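Local coordinates for nucleoprotein (Human coronavirus NL63, PDB 5N4K) that probably packages the positive-strand viral RNA genome into a helical ribonucleocapsid, this chain being its N-terminal RNA-binding domain, at residues F26-L35 with G124-P135; V46-I54 with P135-L145. All coordinates share one frame; numbering follows the deposited sequence.

Overall arrangement
Both contacts tie the long loop between strands 108-112 and 145-147 back onto the N-terminal half of this RNA-binding domain. Contact 1 sets residues 124-135 against the run 26-35 that leads into strand 35-37; contact 2 sets residues 135-145 against the loop 46-54 that follows helix 43-46. Their centres lie about 17 Å apart, and Pro135 belongs to both. Each is partly buried, but the chemistry differs: in contact 1 an arginine grips backbone carbonyls and another pairs with a second subunit, whereas contact 2 gathers apolar side chains around Leu51, with Arg49 outside the packing. The two meet where Tyr32 packs on Pro53 and Leu35 on Leu51.

Contact 1 of 2, residues F26-L35 with G124-P135; sequences FPPPSFYMPL and GNRKRNQKPLEP. With SO4 (sulfate ion), chain C; SO4 (sulfate ion), chain E.
Tyr32 and Leu133 pair their backbones in a single beta bridge, which forms the tight part of the contact. Leu133 N gives a nearly straight bond (176°) to Phe31 O at 2.9 Å, and Met33 N returns one to Leu133 O at 2.8 Å, so the two chains are tied on both sides of Tyr32. Rigid groups suit the packing here: the flat Tyr32 ring lies beside Pro135, while flexible Met33 bends to bring SD onto Pro132 CG at 3.5 Å. The Phe31 ring turns back over the other segment because its CG stands anti to the carbonyl carbon (chi1 -73°); one face takes Arg126 CB in a CH-pi contact, and its edge meets Gly124 O.

Arg126 bridges core and surface. Its guanidinium is sandwiched between Pro29 CB, 3.4 Å above the plane, and Pro132 CD on the opposite face. Arg126 NH2 donates to Ser30 O at 2.9 Å, while Arg126 NE and NH1 bond Lys127 O and Arg128 O, fixing the group's rotation. The outer edge grips a sulfate, probably from the crystallisation liquor, through Arg126 NH2 to sulfate O2 (2.8 Å) and Arg126 NH1 to sulfate O4 (3.0 Å).

Toward solvent the contact loosens. Arg128 lays a guanidinium face over the edge of the Phe26 ring and forms a salt bridge with Glu70 of the second subunit. A second sulfate accepts from Arg128 N.

Ser30 OG accepts from Tyr32 N in an ST turn and bonds Phe88 O; Tyr32 OH bonds Tyr90 OH, so residues 30-35 pack on strand 80-90, while Pro135 and Glu134 touch Val147 of strand 145-147.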
loop_
_atom_site.group_PDB
_atom_site.type_symbol
_atom_site.label_atom_id
_atom_site.label_comp_id
_atom_site.label_asym_id
_atom_site.label_seq_id
_atom_site.Cartn_x
_atom_site.Cartn_y
_atom_site.Cartn_z
ATOM N N PHE A 26 -4.467 -9.744 3.932
ATOM C CA PHE A 26 -4.580 -8.567 3.123
ATOM C C PHE A 26 -4.273 -7.378 4.020
ATOM O O PHE A 26 -4.391 -7.464 5.241
ATOM C CB PHE A 26 -5.991 -8.353 2.596
ATOM C CG PHE A 26 -6.452 -9.350 1.595
ATOM C CD1 PHE A 26 -5.655 -9.729 0.561
ATOM C CD2 PHE A 26 -7.767 -9.779 1.624
ATOM C CE1 PHE A 26 -6.100 -10.634 -0.373
ATOM C CE2 PHE A 26 -8.232 -10.666 0.676
ATOM C CZ PHE A 26 -7.399 -11.080 -0.320
ATOM N N PRO A 27 -3.864 -6.283 3.395
ATOM C CA PRO A 27 -3.670 -5.097 4.217
ATOM C C PRO A 27 -4.982 -4.614 4.798
ATOM O O PRO A 27 -6.068 -4.942 4.279
ATOM C CB PRO A 27 -3.110 -4.086 3.227
ATOM C CG PRO A 27 -3.496 -4.531 1.939
ATOM C CD PRO A 27 -3.550 -6.032 1.980
ATOM N N PRO A 28 -4.886 -3.849 5.891
ATOM C CA PRO A 28 -6.121 -3.514 6.576
ATOM C C PRO A 28 -7.022 -2.577 5.792
ATOM O O PRO A 28 -6.557 -1.656 5.113
ATOM C CB PRO A 28 -5.655 -2.782 7.833
ATOM C CG PRO A 28 -4.221 -2.921 7.846
ATOM C CD PRO A 28 -3.676 -3.363 6.583
ATOM N N PRO A 29 -8.360 -2.784 5.952
ATOM C CA PRO A 29 -9.289 -1.869 5.324
ATOM C C PRO A 29 -9.477 -0.592 6.130
ATOM O O PRO A 29 -9.307 -0.560 7.322
ATOM C CB PRO A 29 -10.644 -2.655 5.328
ATOM C CG PRO A 29 -10.461 -3.815 6.122
ATOM C CD PRO A 29 -9.085 -3.861 6.719
ATOM N N SER A 30 -9.875 0.453 5.429
ATOM C CA SER A 30 -10.194 1.759 6.026
ATOM C C SER A 30 -11.582 1.723 6.609
ATOM O O SER A 30 -12.472 1.081 6.094
ATOM C CB SER A 30 -10.113 2.813 4.942
ATOM O OG SER A 30 -10.535 4.113 5.331
ATOM N N PHE A 31 -11.767 2.477 7.667
ATOM C CA PHE A 31 -13.113 2.697 8.207
ATOM C C PHE A 31 -13.990 3.447 7.239
ATOM O O PHE A 31 -15.257 3.448 7.436
ATOM C CB PHE A 31 -13.075 3.461 9.510
ATOM C CG PHE A 31 -12.578 2.681 10.679
ATOM C CD1 PHE A 31 -13.402 1.775 11.286
ATOM C CD2 PHE A 31 -11.325 2.838 11.236
ATOM C CE1 PHE A 31 -12.996 0.994 12.333
ATOM C CE2 PHE A 31 -10.893 2.063 12.316
ATOM C CZ PHE A 31 -11.748 1.102 12.881
ATOM N N TYR A 32 -13.441 4.153 6.261
ATOM C CA TYR A 32 -14.173 5.068 5.431
ATOM C C TYR A 32 -14.103 4.716 3.955
ATOM O O TYR A 32 -13.129 4.143 3.505
ATOM C CB TYR A 32 -13.672 6.526 5.610
ATOM C CG TYR A 32 -13.766 6.964 7.017
ATOM C CD1 TYR A 32 -14.997 7.381 7.574
ATOM C CD2 TYR A 32 -12.651 6.929 7.901
ATOM C CE1 TYR A 32 -15.140 7.685 8.919
ATOM C CE2 TYR A 32 -12.761 7.210 9.234
ATOM C CZ TYR A 32 -13.994 7.579 9.738
ATOM O OH TYR A 32 -14.177 7.973 11.010
ATOM N N MET A 33 -15.136 5.090 3.196
ATOM C CA MET A 33 -15.034 5.126 1.771
ATOM C C MET A 33 -13.874 5.992 1.319
ATOM O O MET A 33 -13.542 6.978 1.992
ATOM C CB MET A 33 -16.368 5.649 1.143
ATOM C CG MET A 33 -17.512 4.600 1.241
ATOM S SD MET A 33 -17.230 3.075 0.369
ATOM C CE MET A 33 -17.412 3.607 -1.349
ATOM N N PRO A 34 -13.286 5.696 0.168
ATOM C CA PRO A 34 -12.221 6.560 -0.378
ATOM C C PRO A 34 -12.752 7.853 -0.931
ATOM O O PRO A 34 -13.965 8.020 -1.206
ATOM C CB PRO A 34 -11.602 5.717 -1.466
ATOM C CG PRO A 34 -12.719 4.816 -1.927
ATOM C CD PRO A 34 -13.556 4.578 -0.733
ATOM N N LEU A 35 -11.827 8.788 -1.183
ATOM C CA LEU A 35 -12.074 9.934 -2.019
ATOM C C LEU A 35 -11.406 9.648 -3.363
ATOM O O LEU A 35 -10.399 8.899 -3.484
ATOM C CB LEU A 35 -11.503 11.219 -1.455
ATOM C CG LEU A 35 -11.929 11.482 -0.035
ATOM C CD1 LEU A 35 -11.197 12.770 0.460
ATOM C CD2 LEU A 35 -13.406 11.572 0.092
ATOM N N GLY A 124 -7.397 1.092 15.859
ATOM C CA GLY A 124 -7.282 -0.067 15.029
ATOM C C GLY A 124 -7.756 0.165 13.627
ATOM O O GLY A 124 -7.783 1.223 13.081
ATOM N N ASN A 125 -8.215 -0.968 13.042
ATOM C CA ASN A 125 -8.694 -1.033 11.713
ATOM C C ASN A 125 -10.125 -1.574 11.599
ATOM O O ASN A 125 -10.583 -2.265 12.552
ATOM C CB ASN A 125 -7.787 -1.977 10.856
ATOM C CG ASN A 125 -6.333 -1.563 10.935
ATOM O OD1 ASN A 125 -5.993 -0.488 10.452
ATOM N ND2 ASN A 125 -5.547 -2.297 11.640
ATOM N N ARG A 126 -10.746 -1.269 10.454
ATOM C CA ARG A 126 -12.105 -1.760 10.226
ATOM C C ARG A 126 -12.065 -3.277 10.068
ATOM O O ARG A 126 -11.187 -3.816 9.431
ATOM C CB ARG A 126 -12.648 -1.124 8.989
ATOM C CG ARG A 126 -14.178 -1.290 8.869
ATOM C CD ARG A 126 -14.580 -1.007 7.495
ATOM N NE ARG A 126 -14.353 -2.159 6.660
ATOM C CZ ARG A 126 -14.119 -2.176 5.369
ATOM N NH1 ARG A 126 -14.159 -3.307 4.696
ATOM N NH2 ARG A 126 -13.827 -1.089 4.699
ATOM N N LYS A 127 -13.118 -3.921 10.612
ATOM C CA LYS A 127 -13.312 -5.333 10.270
ATOM C C LYS A 127 -13.761 -5.477 8.829
ATOM O O LYS A 127 -14.536 -4.680 8.281
ATOM C CB LYS A 127 -14.325 -5.994 11.193
ATOM C CG LYS A 127 -13.972 -5.821 12.657
ATOM N N ARG A 128 -13.250 -6.506 8.155
ATOM C CA ARG A 128 -13.480 -6.635 6.763
ATOM C C ARG A 128 -14.952 -6.688 6.374
ATOM O O ARG A 128 -15.342 -6.133 5.363
ATOM C CB ARG A 128 -12.844 -7.940 6.263
ATOM C CG ARG A 128 -11.331 -7.853 6.245
ATOM C CD ARG A 128 -10.738 -9.153 5.690
ATOM N NE ARG A 128 -11.119 -9.375 4.298
ATOM C CZ ARG A 128 -10.726 -8.646 3.247
ATOM N NH1 ARG A 128 -9.917 -7.585 3.410
ATOM N NH2 ARG A 128 -11.137 -8.988 2.013
ATOM N N ASN A 129 -15.738 -7.380 7.203
ATOM C CA ASN A 129 -17.181 -7.487 6.934
ATOM C C ASN A 129 -18.021 -6.328 7.407
ATOM O O ASN A 129 -19.247 -6.365 7.271
ATOM C CB ASN A 129 -17.734 -8.792 7.519
ATOM C CG ASN A 129 -17.796 -8.795 9.041
ATOM O OD1 ASN A 129 -17.650 -7.782 9.700
ATOM N ND2 ASN A 129 -18.021 -9.988 9.618
ATOM N N GLN A 130 -17.423 -5.313 8.037
ATOM C CA GLN A 130 -18.157 -4.054 8.397
ATOM C C GLN A 130 -18.124 -3.157 7.162
ATOM O O GLN A 130 -17.123 -3.029 6.481
ATOM C CB GLN A 130 -17.756 -3.298 9.748
ATOM C CG GLN A 130 -16.406 -3.470 10.532
ATOM C CD GLN A 130 -16.043 -2.408 11.664
ATOM O OE1 GLN A 130 -15.006 -2.514 12.347
ATOM N NE2 GLN A 130 -16.901 -1.386 11.852
ATOM N N LYS A 131 -19.219 -2.507 6.859
ATOM C CA LYS A 131 -19.217 -1.657 5.676
ATOM C C LYS A 131 -18.465 -0.305 5.999
ATOM O O LYS A 131 -18.597 0.231 7.098
ATOM C CB LYS A 131 -20.659 -1.314 5.305
ATOM C CG LYS A 131 -20.849 -0.841 3.892
ATOM N N PRO A 132 -17.680 0.163 5.035
ATOM C CA PRO A 132 -17.071 1.486 5.189
ATOM C C PRO A 132 -18.088 2.616 5.334
ATOM O O PRO A 132 -19.220 2.541 4.828
ATOM C CB PRO A 132 -16.225 1.626 3.920
ATOM C CG PRO A 132 -16.850 0.769 2.941
ATOM C CD PRO A 132 -17.424 -0.376 3.702
ATOM N N LEU A 133 -17.766 3.603 6.085
ATOM C CA LEU A 133 -18.638 4.776 6.218
ATOM C C LEU A 133 -18.293 5.836 5.228
ATOM O O LEU A 133 -17.167 6.068 4.895
ATOM C CB LEU A 133 -18.461 5.303 7.602
ATOM C CG LEU A 133 -18.699 4.345 8.805
ATOM C CD1 LEU A 133 -17.978 4.882 10.000
ATOM C CD2 LEU A 133 -20.168 4.338 9.133
ATOM N N GLU A 134 -19.262 6.645 4.795
ATOM C CA GLU A 134 -18.999 7.787 4.012
ATOM C C GLU A 134 -18.333 8.816 4.947
ATOM O O GLU A 134 -18.818 9.173 6.045
ATOM C CB GLU A 134 -20.351 8.436 3.516
ATOM C CG GLU A 134 -20.085 9.770 2.816
ATOM C CD GLU A 134 -21.248 10.247 1.991
ATOM O OE1 GLU A 134 -21.980 11.116 2.513
ATOM O OE2 GLU A 134 -21.376 9.759 0.846
ATOM N N PRO A 135 -17.143 9.344 4.551
ATOM C CA PRO A 135 -16.472 10.328 5.422
ATOM C C PRO A 135 -17.084 11.701 5.370
ATOM O O PRO A 135 -17.330 12.193 4.269
ATOM C CB PRO A 135 -15.077 10.305 4.860
ATOM C CG PRO A 135 -15.177 10.020 3.446
ATOM C CD PRO A 135 -16.361 9.047 3.356
HETATM S S SO4 C . -10.924 -9.357 9.700
HETATM O O1 SO4 C . -11.476 -8.007 9.557
HETATM O O2 SO4 C . -10.158 -9.456 10.946
HETATM O O3 SO4 C . -12.111 -10.240 9.771
HETATM O O4 SO4 C . -10.084 -9.836 8.580
HETATM S S SO4 E . -13.149 -2.657 1.214
HETATM O O1 SO4 E . -12.232 -2.402 0.083
HETATM O O2 SO4 E . -13.617 -1.414 1.882
HETATM O O3 SO4 E . -14.301 -3.391 0.636
HETATM O O4 SO4 E . -12.548 -3.654 2.132
HETATM O O HOH W 1 -16.440 1.456 9.042
#

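Contact 2 of 2, residues V46-I54 with P135-L145; sequences VIPRNLVPI and PKFSIALPPEL. With SO4 (sulfate ion), chain J; SO4 (sulfate ion), chain G.
Val46, at the end of helix 43-46, sets CG1 across the Glu144 chain, 3.8 Å from Glu144 CD, while CG2 meets Leu145 CD2. Ile47 touches Leu145 CD1 through CG1. Pro48 opens a type I turn, and its ring meets that of Pro142 at their CG atoms, Pro48 CG to Pro142 CG 3.7 Å, two rigid rings suited to a fixed turn. Arg49 NE donates to O2 of one sulfate at 2.9 Å and Arg49 NH2 to O3 of another. Asn50 OD1 lies near Ile139 CD1.

Leu51 fills the centre. With CG anti to the backbone N (chi1 -170°), CD1 sits over one face of the Phe137 ring, 3.7 Å from its centroid, and also meets Ile139 and Leu141, while CD2 reaches Leu145 CD1. Val52 O approaches the edge of that ring. Pro53 CB packs on Pro135 CB at 4.0 Å. Ile54 N donates to Lys136 O at 2.8 Å, and a water links Ile54 O with Lys136 N; beyond it Ile54 CD1 lies against Ser138 OG, which bonds Lys113.

Mostly apolar packing, with one direct backbone bond and one water bridge, thus joins the loops. The charged ends find partners outside it: Glu144 pairs with Lys41, and the Arg49 guanidinium attracts anions.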
loop_
_atom_site.group_PDB
_atom_site.type_symbol
_atom_site.label_atom_id
_atom_site.label_comp_id
_atom_site.label_asym_id
_atom_site.label_seq_id
_atom_site.Cartn_x
_atom_site.Cartn_y
_atom_site.Cartn_z
ATOM N N VAL A 46 -3.526 18.767 -2.956
ATOM C CA VAL A 46 -4.885 19.088 -2.868
ATOM C C VAL A 46 -5.588 18.761 -1.587
ATOM O O VAL A 46 -6.650 19.288 -1.255
ATOM C CB VAL A 46 -5.747 18.648 -4.080
ATOM C CG1 VAL A 46 -5.223 19.336 -5.377
ATOM C CG2 VAL A 46 -5.832 17.184 -4.192
ATOM N N ILE A 47 -5.061 17.792 -0.827
ATOM C CA ILE A 47 -5.718 17.390 0.355
ATOM C C ILE A 47 -5.350 18.334 1.488
ATOM O O ILE A 47 -4.142 18.465 1.822
ATOM C CB ILE A 47 -5.269 15.931 0.734
ATOM C CG1 ILE A 47 -5.786 14.943 -0.302
ATOM C CG2 ILE A 47 -5.644 15.589 2.178
ATOM C CD1 ILE A 47 -5.206 13.536 -0.205
ATOM N N PRO A 48 -6.318 19.067 2.077
ATOM C CA PRO A 48 -5.984 20.038 3.160
ATOM C C PRO A 48 -5.321 19.364 4.358
ATOM O O PRO A 48 -5.568 18.197 4.666
ATOM C CB PRO A 48 -7.327 20.631 3.548
ATOM C CG PRO A 48 -8.138 20.436 2.295
ATOM C CD PRO A 48 -7.761 19.116 1.761
ATOM N N ARG A 49 -4.498 20.169 5.092
ATOM C CA ARG A 49 -3.754 19.734 6.246
ATOM C C ARG A 49 -4.595 19.078 7.261
ATOM O O ARG A 49 -4.083 18.257 8.048
ATOM C CB ARG A 49 -3.049 20.940 6.873
ATOM C CG ARG A 49 -3.994 21.929 7.592
ATOM C CD ARG A 49 -3.418 23.166 8.183
ATOM N NE ARG A 49 -4.484 23.916 8.782
ATOM C CZ ARG A 49 -4.950 23.748 9.985
ATOM N NH1 ARG A 49 -4.342 22.944 10.839
ATOM N NH2 ARG A 49 -6.026 24.418 10.376
ATOM N N ASN A 50 -5.896 19.447 7.382
ATOM C CA ASN A 50 -6.726 19.034 8.442
ATOM C C ASN A 50 -7.952 18.235 7.950
ATOM O O ASN A 50 -8.958 18.153 8.662
ATOM C CB ASN A 50 -7.242 20.233 9.276
ATOM C CG ASN A 50 -7.903 21.268 8.392
ATOM O OD1 ASN A 50 -7.759 21.365 7.200
ATOM N ND2 ASN A 50 -8.589 22.208 9.131
ATOM N N LEU A 51 -7.787 17.520 6.836
ATOM C CA LEU A 51 -8.905 16.730 6.240
ATOM C C LEU A 51 -8.943 15.394 6.942
ATOM O O LEU A 51 -8.531 14.343 6.387
ATOM C CB LEU A 51 -8.717 16.631 4.781
ATOM C CG LEU A 51 -10.001 16.034 4.067
ATOM C CD1 LEU A 51 -11.100 17.095 4.010
ATOM C CD2 LEU A 51 -9.722 15.541 2.691
ATOM N N VAL A 52 -9.522 15.366 8.145
ATOM C CA VAL A 52 -9.717 14.192 8.964
ATOM C C VAL A 52 -11.221 13.850 9.027
ATOM O O VAL A 52 -11.983 14.705 9.522
ATOM C CB VAL A 52 -9.158 14.336 10.419
ATOM C CG1 VAL A 52 -9.285 13.074 11.154
ATOM C CG2 VAL A 52 -7.705 14.841 10.421
ATOM N N PRO A 53 -11.630 12.634 8.626
ATOM C CA PRO A 53 -13.063 12.281 8.779
ATOM C C PRO A 53 -13.488 12.405 10.173
ATOM O O PRO A 53 -12.791 12.157 11.123
ATOM C CB PRO A 53 -13.121 10.827 8.350
ATOM C CG PRO A 53 -11.977 10.647 7.470
ATOM C CD PRO A 53 -10.859 11.573 7.968
ATOM N N ILE A 54 -14.755 12.790 10.355
ATOM C CA ILE A 54 -15.357 12.948 11.679
ATOM C C ILE A 54 -16.051 11.661 12.199
ATOM O O ILE A 54 -16.570 10.941 11.396
ATOM C CB ILE A 54 -16.440 14.099 11.604
ATOM C CG1 ILE A 54 -15.784 15.455 11.277
ATOM C CG2 ILE A 54 -17.279 14.194 12.868
ATOM C CD1 ILE A 54 -16.766 16.482 10.748
ATOM N N PRO A 135 -17.143 9.344 4.551
ATOM C CA PRO A 135 -16.472 10.328 5.422
ATOM C C PRO A 135 -17.084 11.701 5.370
ATOM O O PRO A 135 -17.330 12.193 4.269
ATOM C CB PRO A 135 -15.077 10.305 4.860
ATOM C CG PRO A 135 -15.177 10.020 3.446
ATOM C CD PRO A 135 -16.361 9.047 3.356
ATOM N N LYS A 136 -17.305 12.299 6.511
ATOM C CA LYS A 136 -17.821 13.684 6.583
ATOM C C LYS A 136 -16.719 14.539 7.228
ATOM O O LYS A 136 -15.989 14.033 8.109
ATOM C CB LYS A 136 -19.055 13.705 7.491
ATOM C CG LYS A 136 -20.211 12.898 6.914
ATOM C CD LYS A 136 -20.996 13.710 5.945
ATOM C CE LYS A 136 -21.968 14.564 6.803
ATOM N NZ LYS A 136 -22.274 15.998 6.519
ATOM N N PHE A 137 -16.726 15.814 6.866
ATOM C CA PHE A 137 -15.670 16.764 7.213
ATOM C C PHE A 137 -16.215 18.051 7.813
ATOM O O PHE A 137 -17.363 18.489 7.501
ATOM C CB PHE A 137 -14.786 17.055 6.050
ATOM C CG PHE A 137 -14.195 15.802 5.397
ATOM C CD1 PHE A 137 -13.181 15.101 5.996
ATOM C CD2 PHE A 137 -14.733 15.328 4.222
ATOM C CE1 PHE A 137 -12.646 13.950 5.403
ATOM C CE2 PHE A 137 -14.222 14.153 3.641
ATOM C CZ PHE A 137 -13.187 13.491 4.256
ATOM N N SER A 138 -15.366 18.712 8.523
ATOM C CA SER A 138 -15.585 20.080 9.105
ATOM C C SER A 138 -15.262 21.224 8.164
ATOM O O SER A 138 -15.459 22.425 8.487
ATOM C CB SER A 138 -14.611 20.223 10.353
ATOM O OG SER A 138 -14.828 19.220 11.223
ATOM N N ILE A 139 -14.695 20.931 7.037
ATOM C CA ILE A 139 -14.280 21.830 6.016
ATOM C C ILE A 139 -14.888 21.397 4.680
ATOM O O ILE A 139 -15.226 20.237 4.524
ATOM C CB ILE A 139 -12.749 21.975 5.870
ATOM C CG1 ILE A 139 -12.098 20.623 5.641
ATOM C CG2 ILE A 139 -12.112 22.512 7.126
ATOM C CD1 ILE A 139 -10.636 20.740 5.155
ATOM N N ALA A 140 -14.987 22.301 3.734
ATOM C CA ALA A 140 -15.390 22.011 2.364
ATOM C C ALA A 140 -14.329 21.125 1.729
ATOM O O ALA A 140 -13.165 21.305 1.988
ATOM C CB ALA A 140 -15.563 23.280 1.545
ATOM N N LEU A 141 -14.737 20.200 0.889
ATOM C CA LEU A 141 -13.787 19.531 -0.000
ATOM C C LEU A 141 -13.340 20.428 -1.049
ATOM O O LEU A 141 -14.178 21.116 -1.703
ATOM C CB LEU A 141 -14.398 18.329 -0.681
ATOM C CG LEU A 141 -14.548 17.098 0.167
ATOM C CD1 LEU A 141 -15.236 15.942 -0.525
ATOM C CD2 LEU A 141 -13.279 16.555 0.772
ATOM N N PRO A 142 -12.057 20.520 -1.335
ATOM C CA PRO A 142 -11.592 21.181 -2.531
ATOM C C PRO A 142 -12.177 20.614 -3.807
ATOM O O PRO A 142 -12.591 19.468 -3.826
ATOM C CB PRO A 142 -10.048 20.976 -2.457
ATOM C CG PRO A 142 -9.766 20.686 -0.987
ATOM C CD PRO A 142 -10.928 19.873 -0.580
ATOM N N PRO A 143 -12.123 21.426 -4.899
ATOM C CA PRO A 143 -12.792 20.998 -6.139
ATOM C C PRO A 143 -12.276 19.686 -6.698
ATOM O O PRO A 143 -13.006 18.940 -7.355
ATOM C CB PRO A 143 -12.490 22.157 -7.077
ATOM C CG PRO A 143 -12.286 23.290 -6.254
ATOM C CD PRO A 143 -11.590 22.806 -4.997
ATOM N N GLU A 144 -11.019 19.353 -6.418
ATOM C CA GLU A 144 -10.395 18.122 -6.976
ATOM C C GLU A 144 -10.707 16.849 -6.213
ATOM O O GLU A 144 -10.320 15.796 -6.690
ATOM C CB GLU A 144 -8.892 18.324 -6.969
ATOM C CG GLU A 144 -8.356 19.512 -7.746
ATOM C CD GLU A 144 -8.342 20.836 -6.975
ATOM O OE1 GLU A 144 -8.831 20.962 -5.788
ATOM O OE2 GLU A 144 -7.866 21.788 -7.683
ATOM N N LEU A 145 -11.388 16.938 -5.105
ATOM C CA LEU A 145 -11.726 15.809 -4.264
ATOM C C LEU A 145 -13.263 15.526 -4.237
ATOM O O LEU A 145 -14.054 16.467 -4.150
ATOM C CB LEU A 145 -11.281 16.007 -2.791
ATOM C CG LEU A 145 -9.778 16.105 -2.621
ATOM C CD1 LEU A 145 -9.528 16.240 -1.125
ATOM C CD2 LEU A 145 -9.080 14.866 -3.107
HETATM S S SO4 J . -8.419 22.724 12.464
HETATM O O1 SO4 J . -9.041 23.042 11.175
HETATM O O2 SO4 J . -9.072 23.558 13.489
HETATM O O3 SO4 J . -6.944 22.946 12.508
HETATM O O4 SO4 J . -8.394 21.361 12.661
HETATM S S SO4 G . -4.705 25.657 5.172
HETATM O O1 SO4 G . -4.868 26.991 4.573
HETATM O O2 SO4 G . -5.288 25.555 6.572
HETATM O O3 SO4 G . -5.336 24.502 4.390
HETATM O O4 SO4 G . -3.328 25.292 4.969
HETATM O O HOH W 2 -16.929 10.617 8.870
#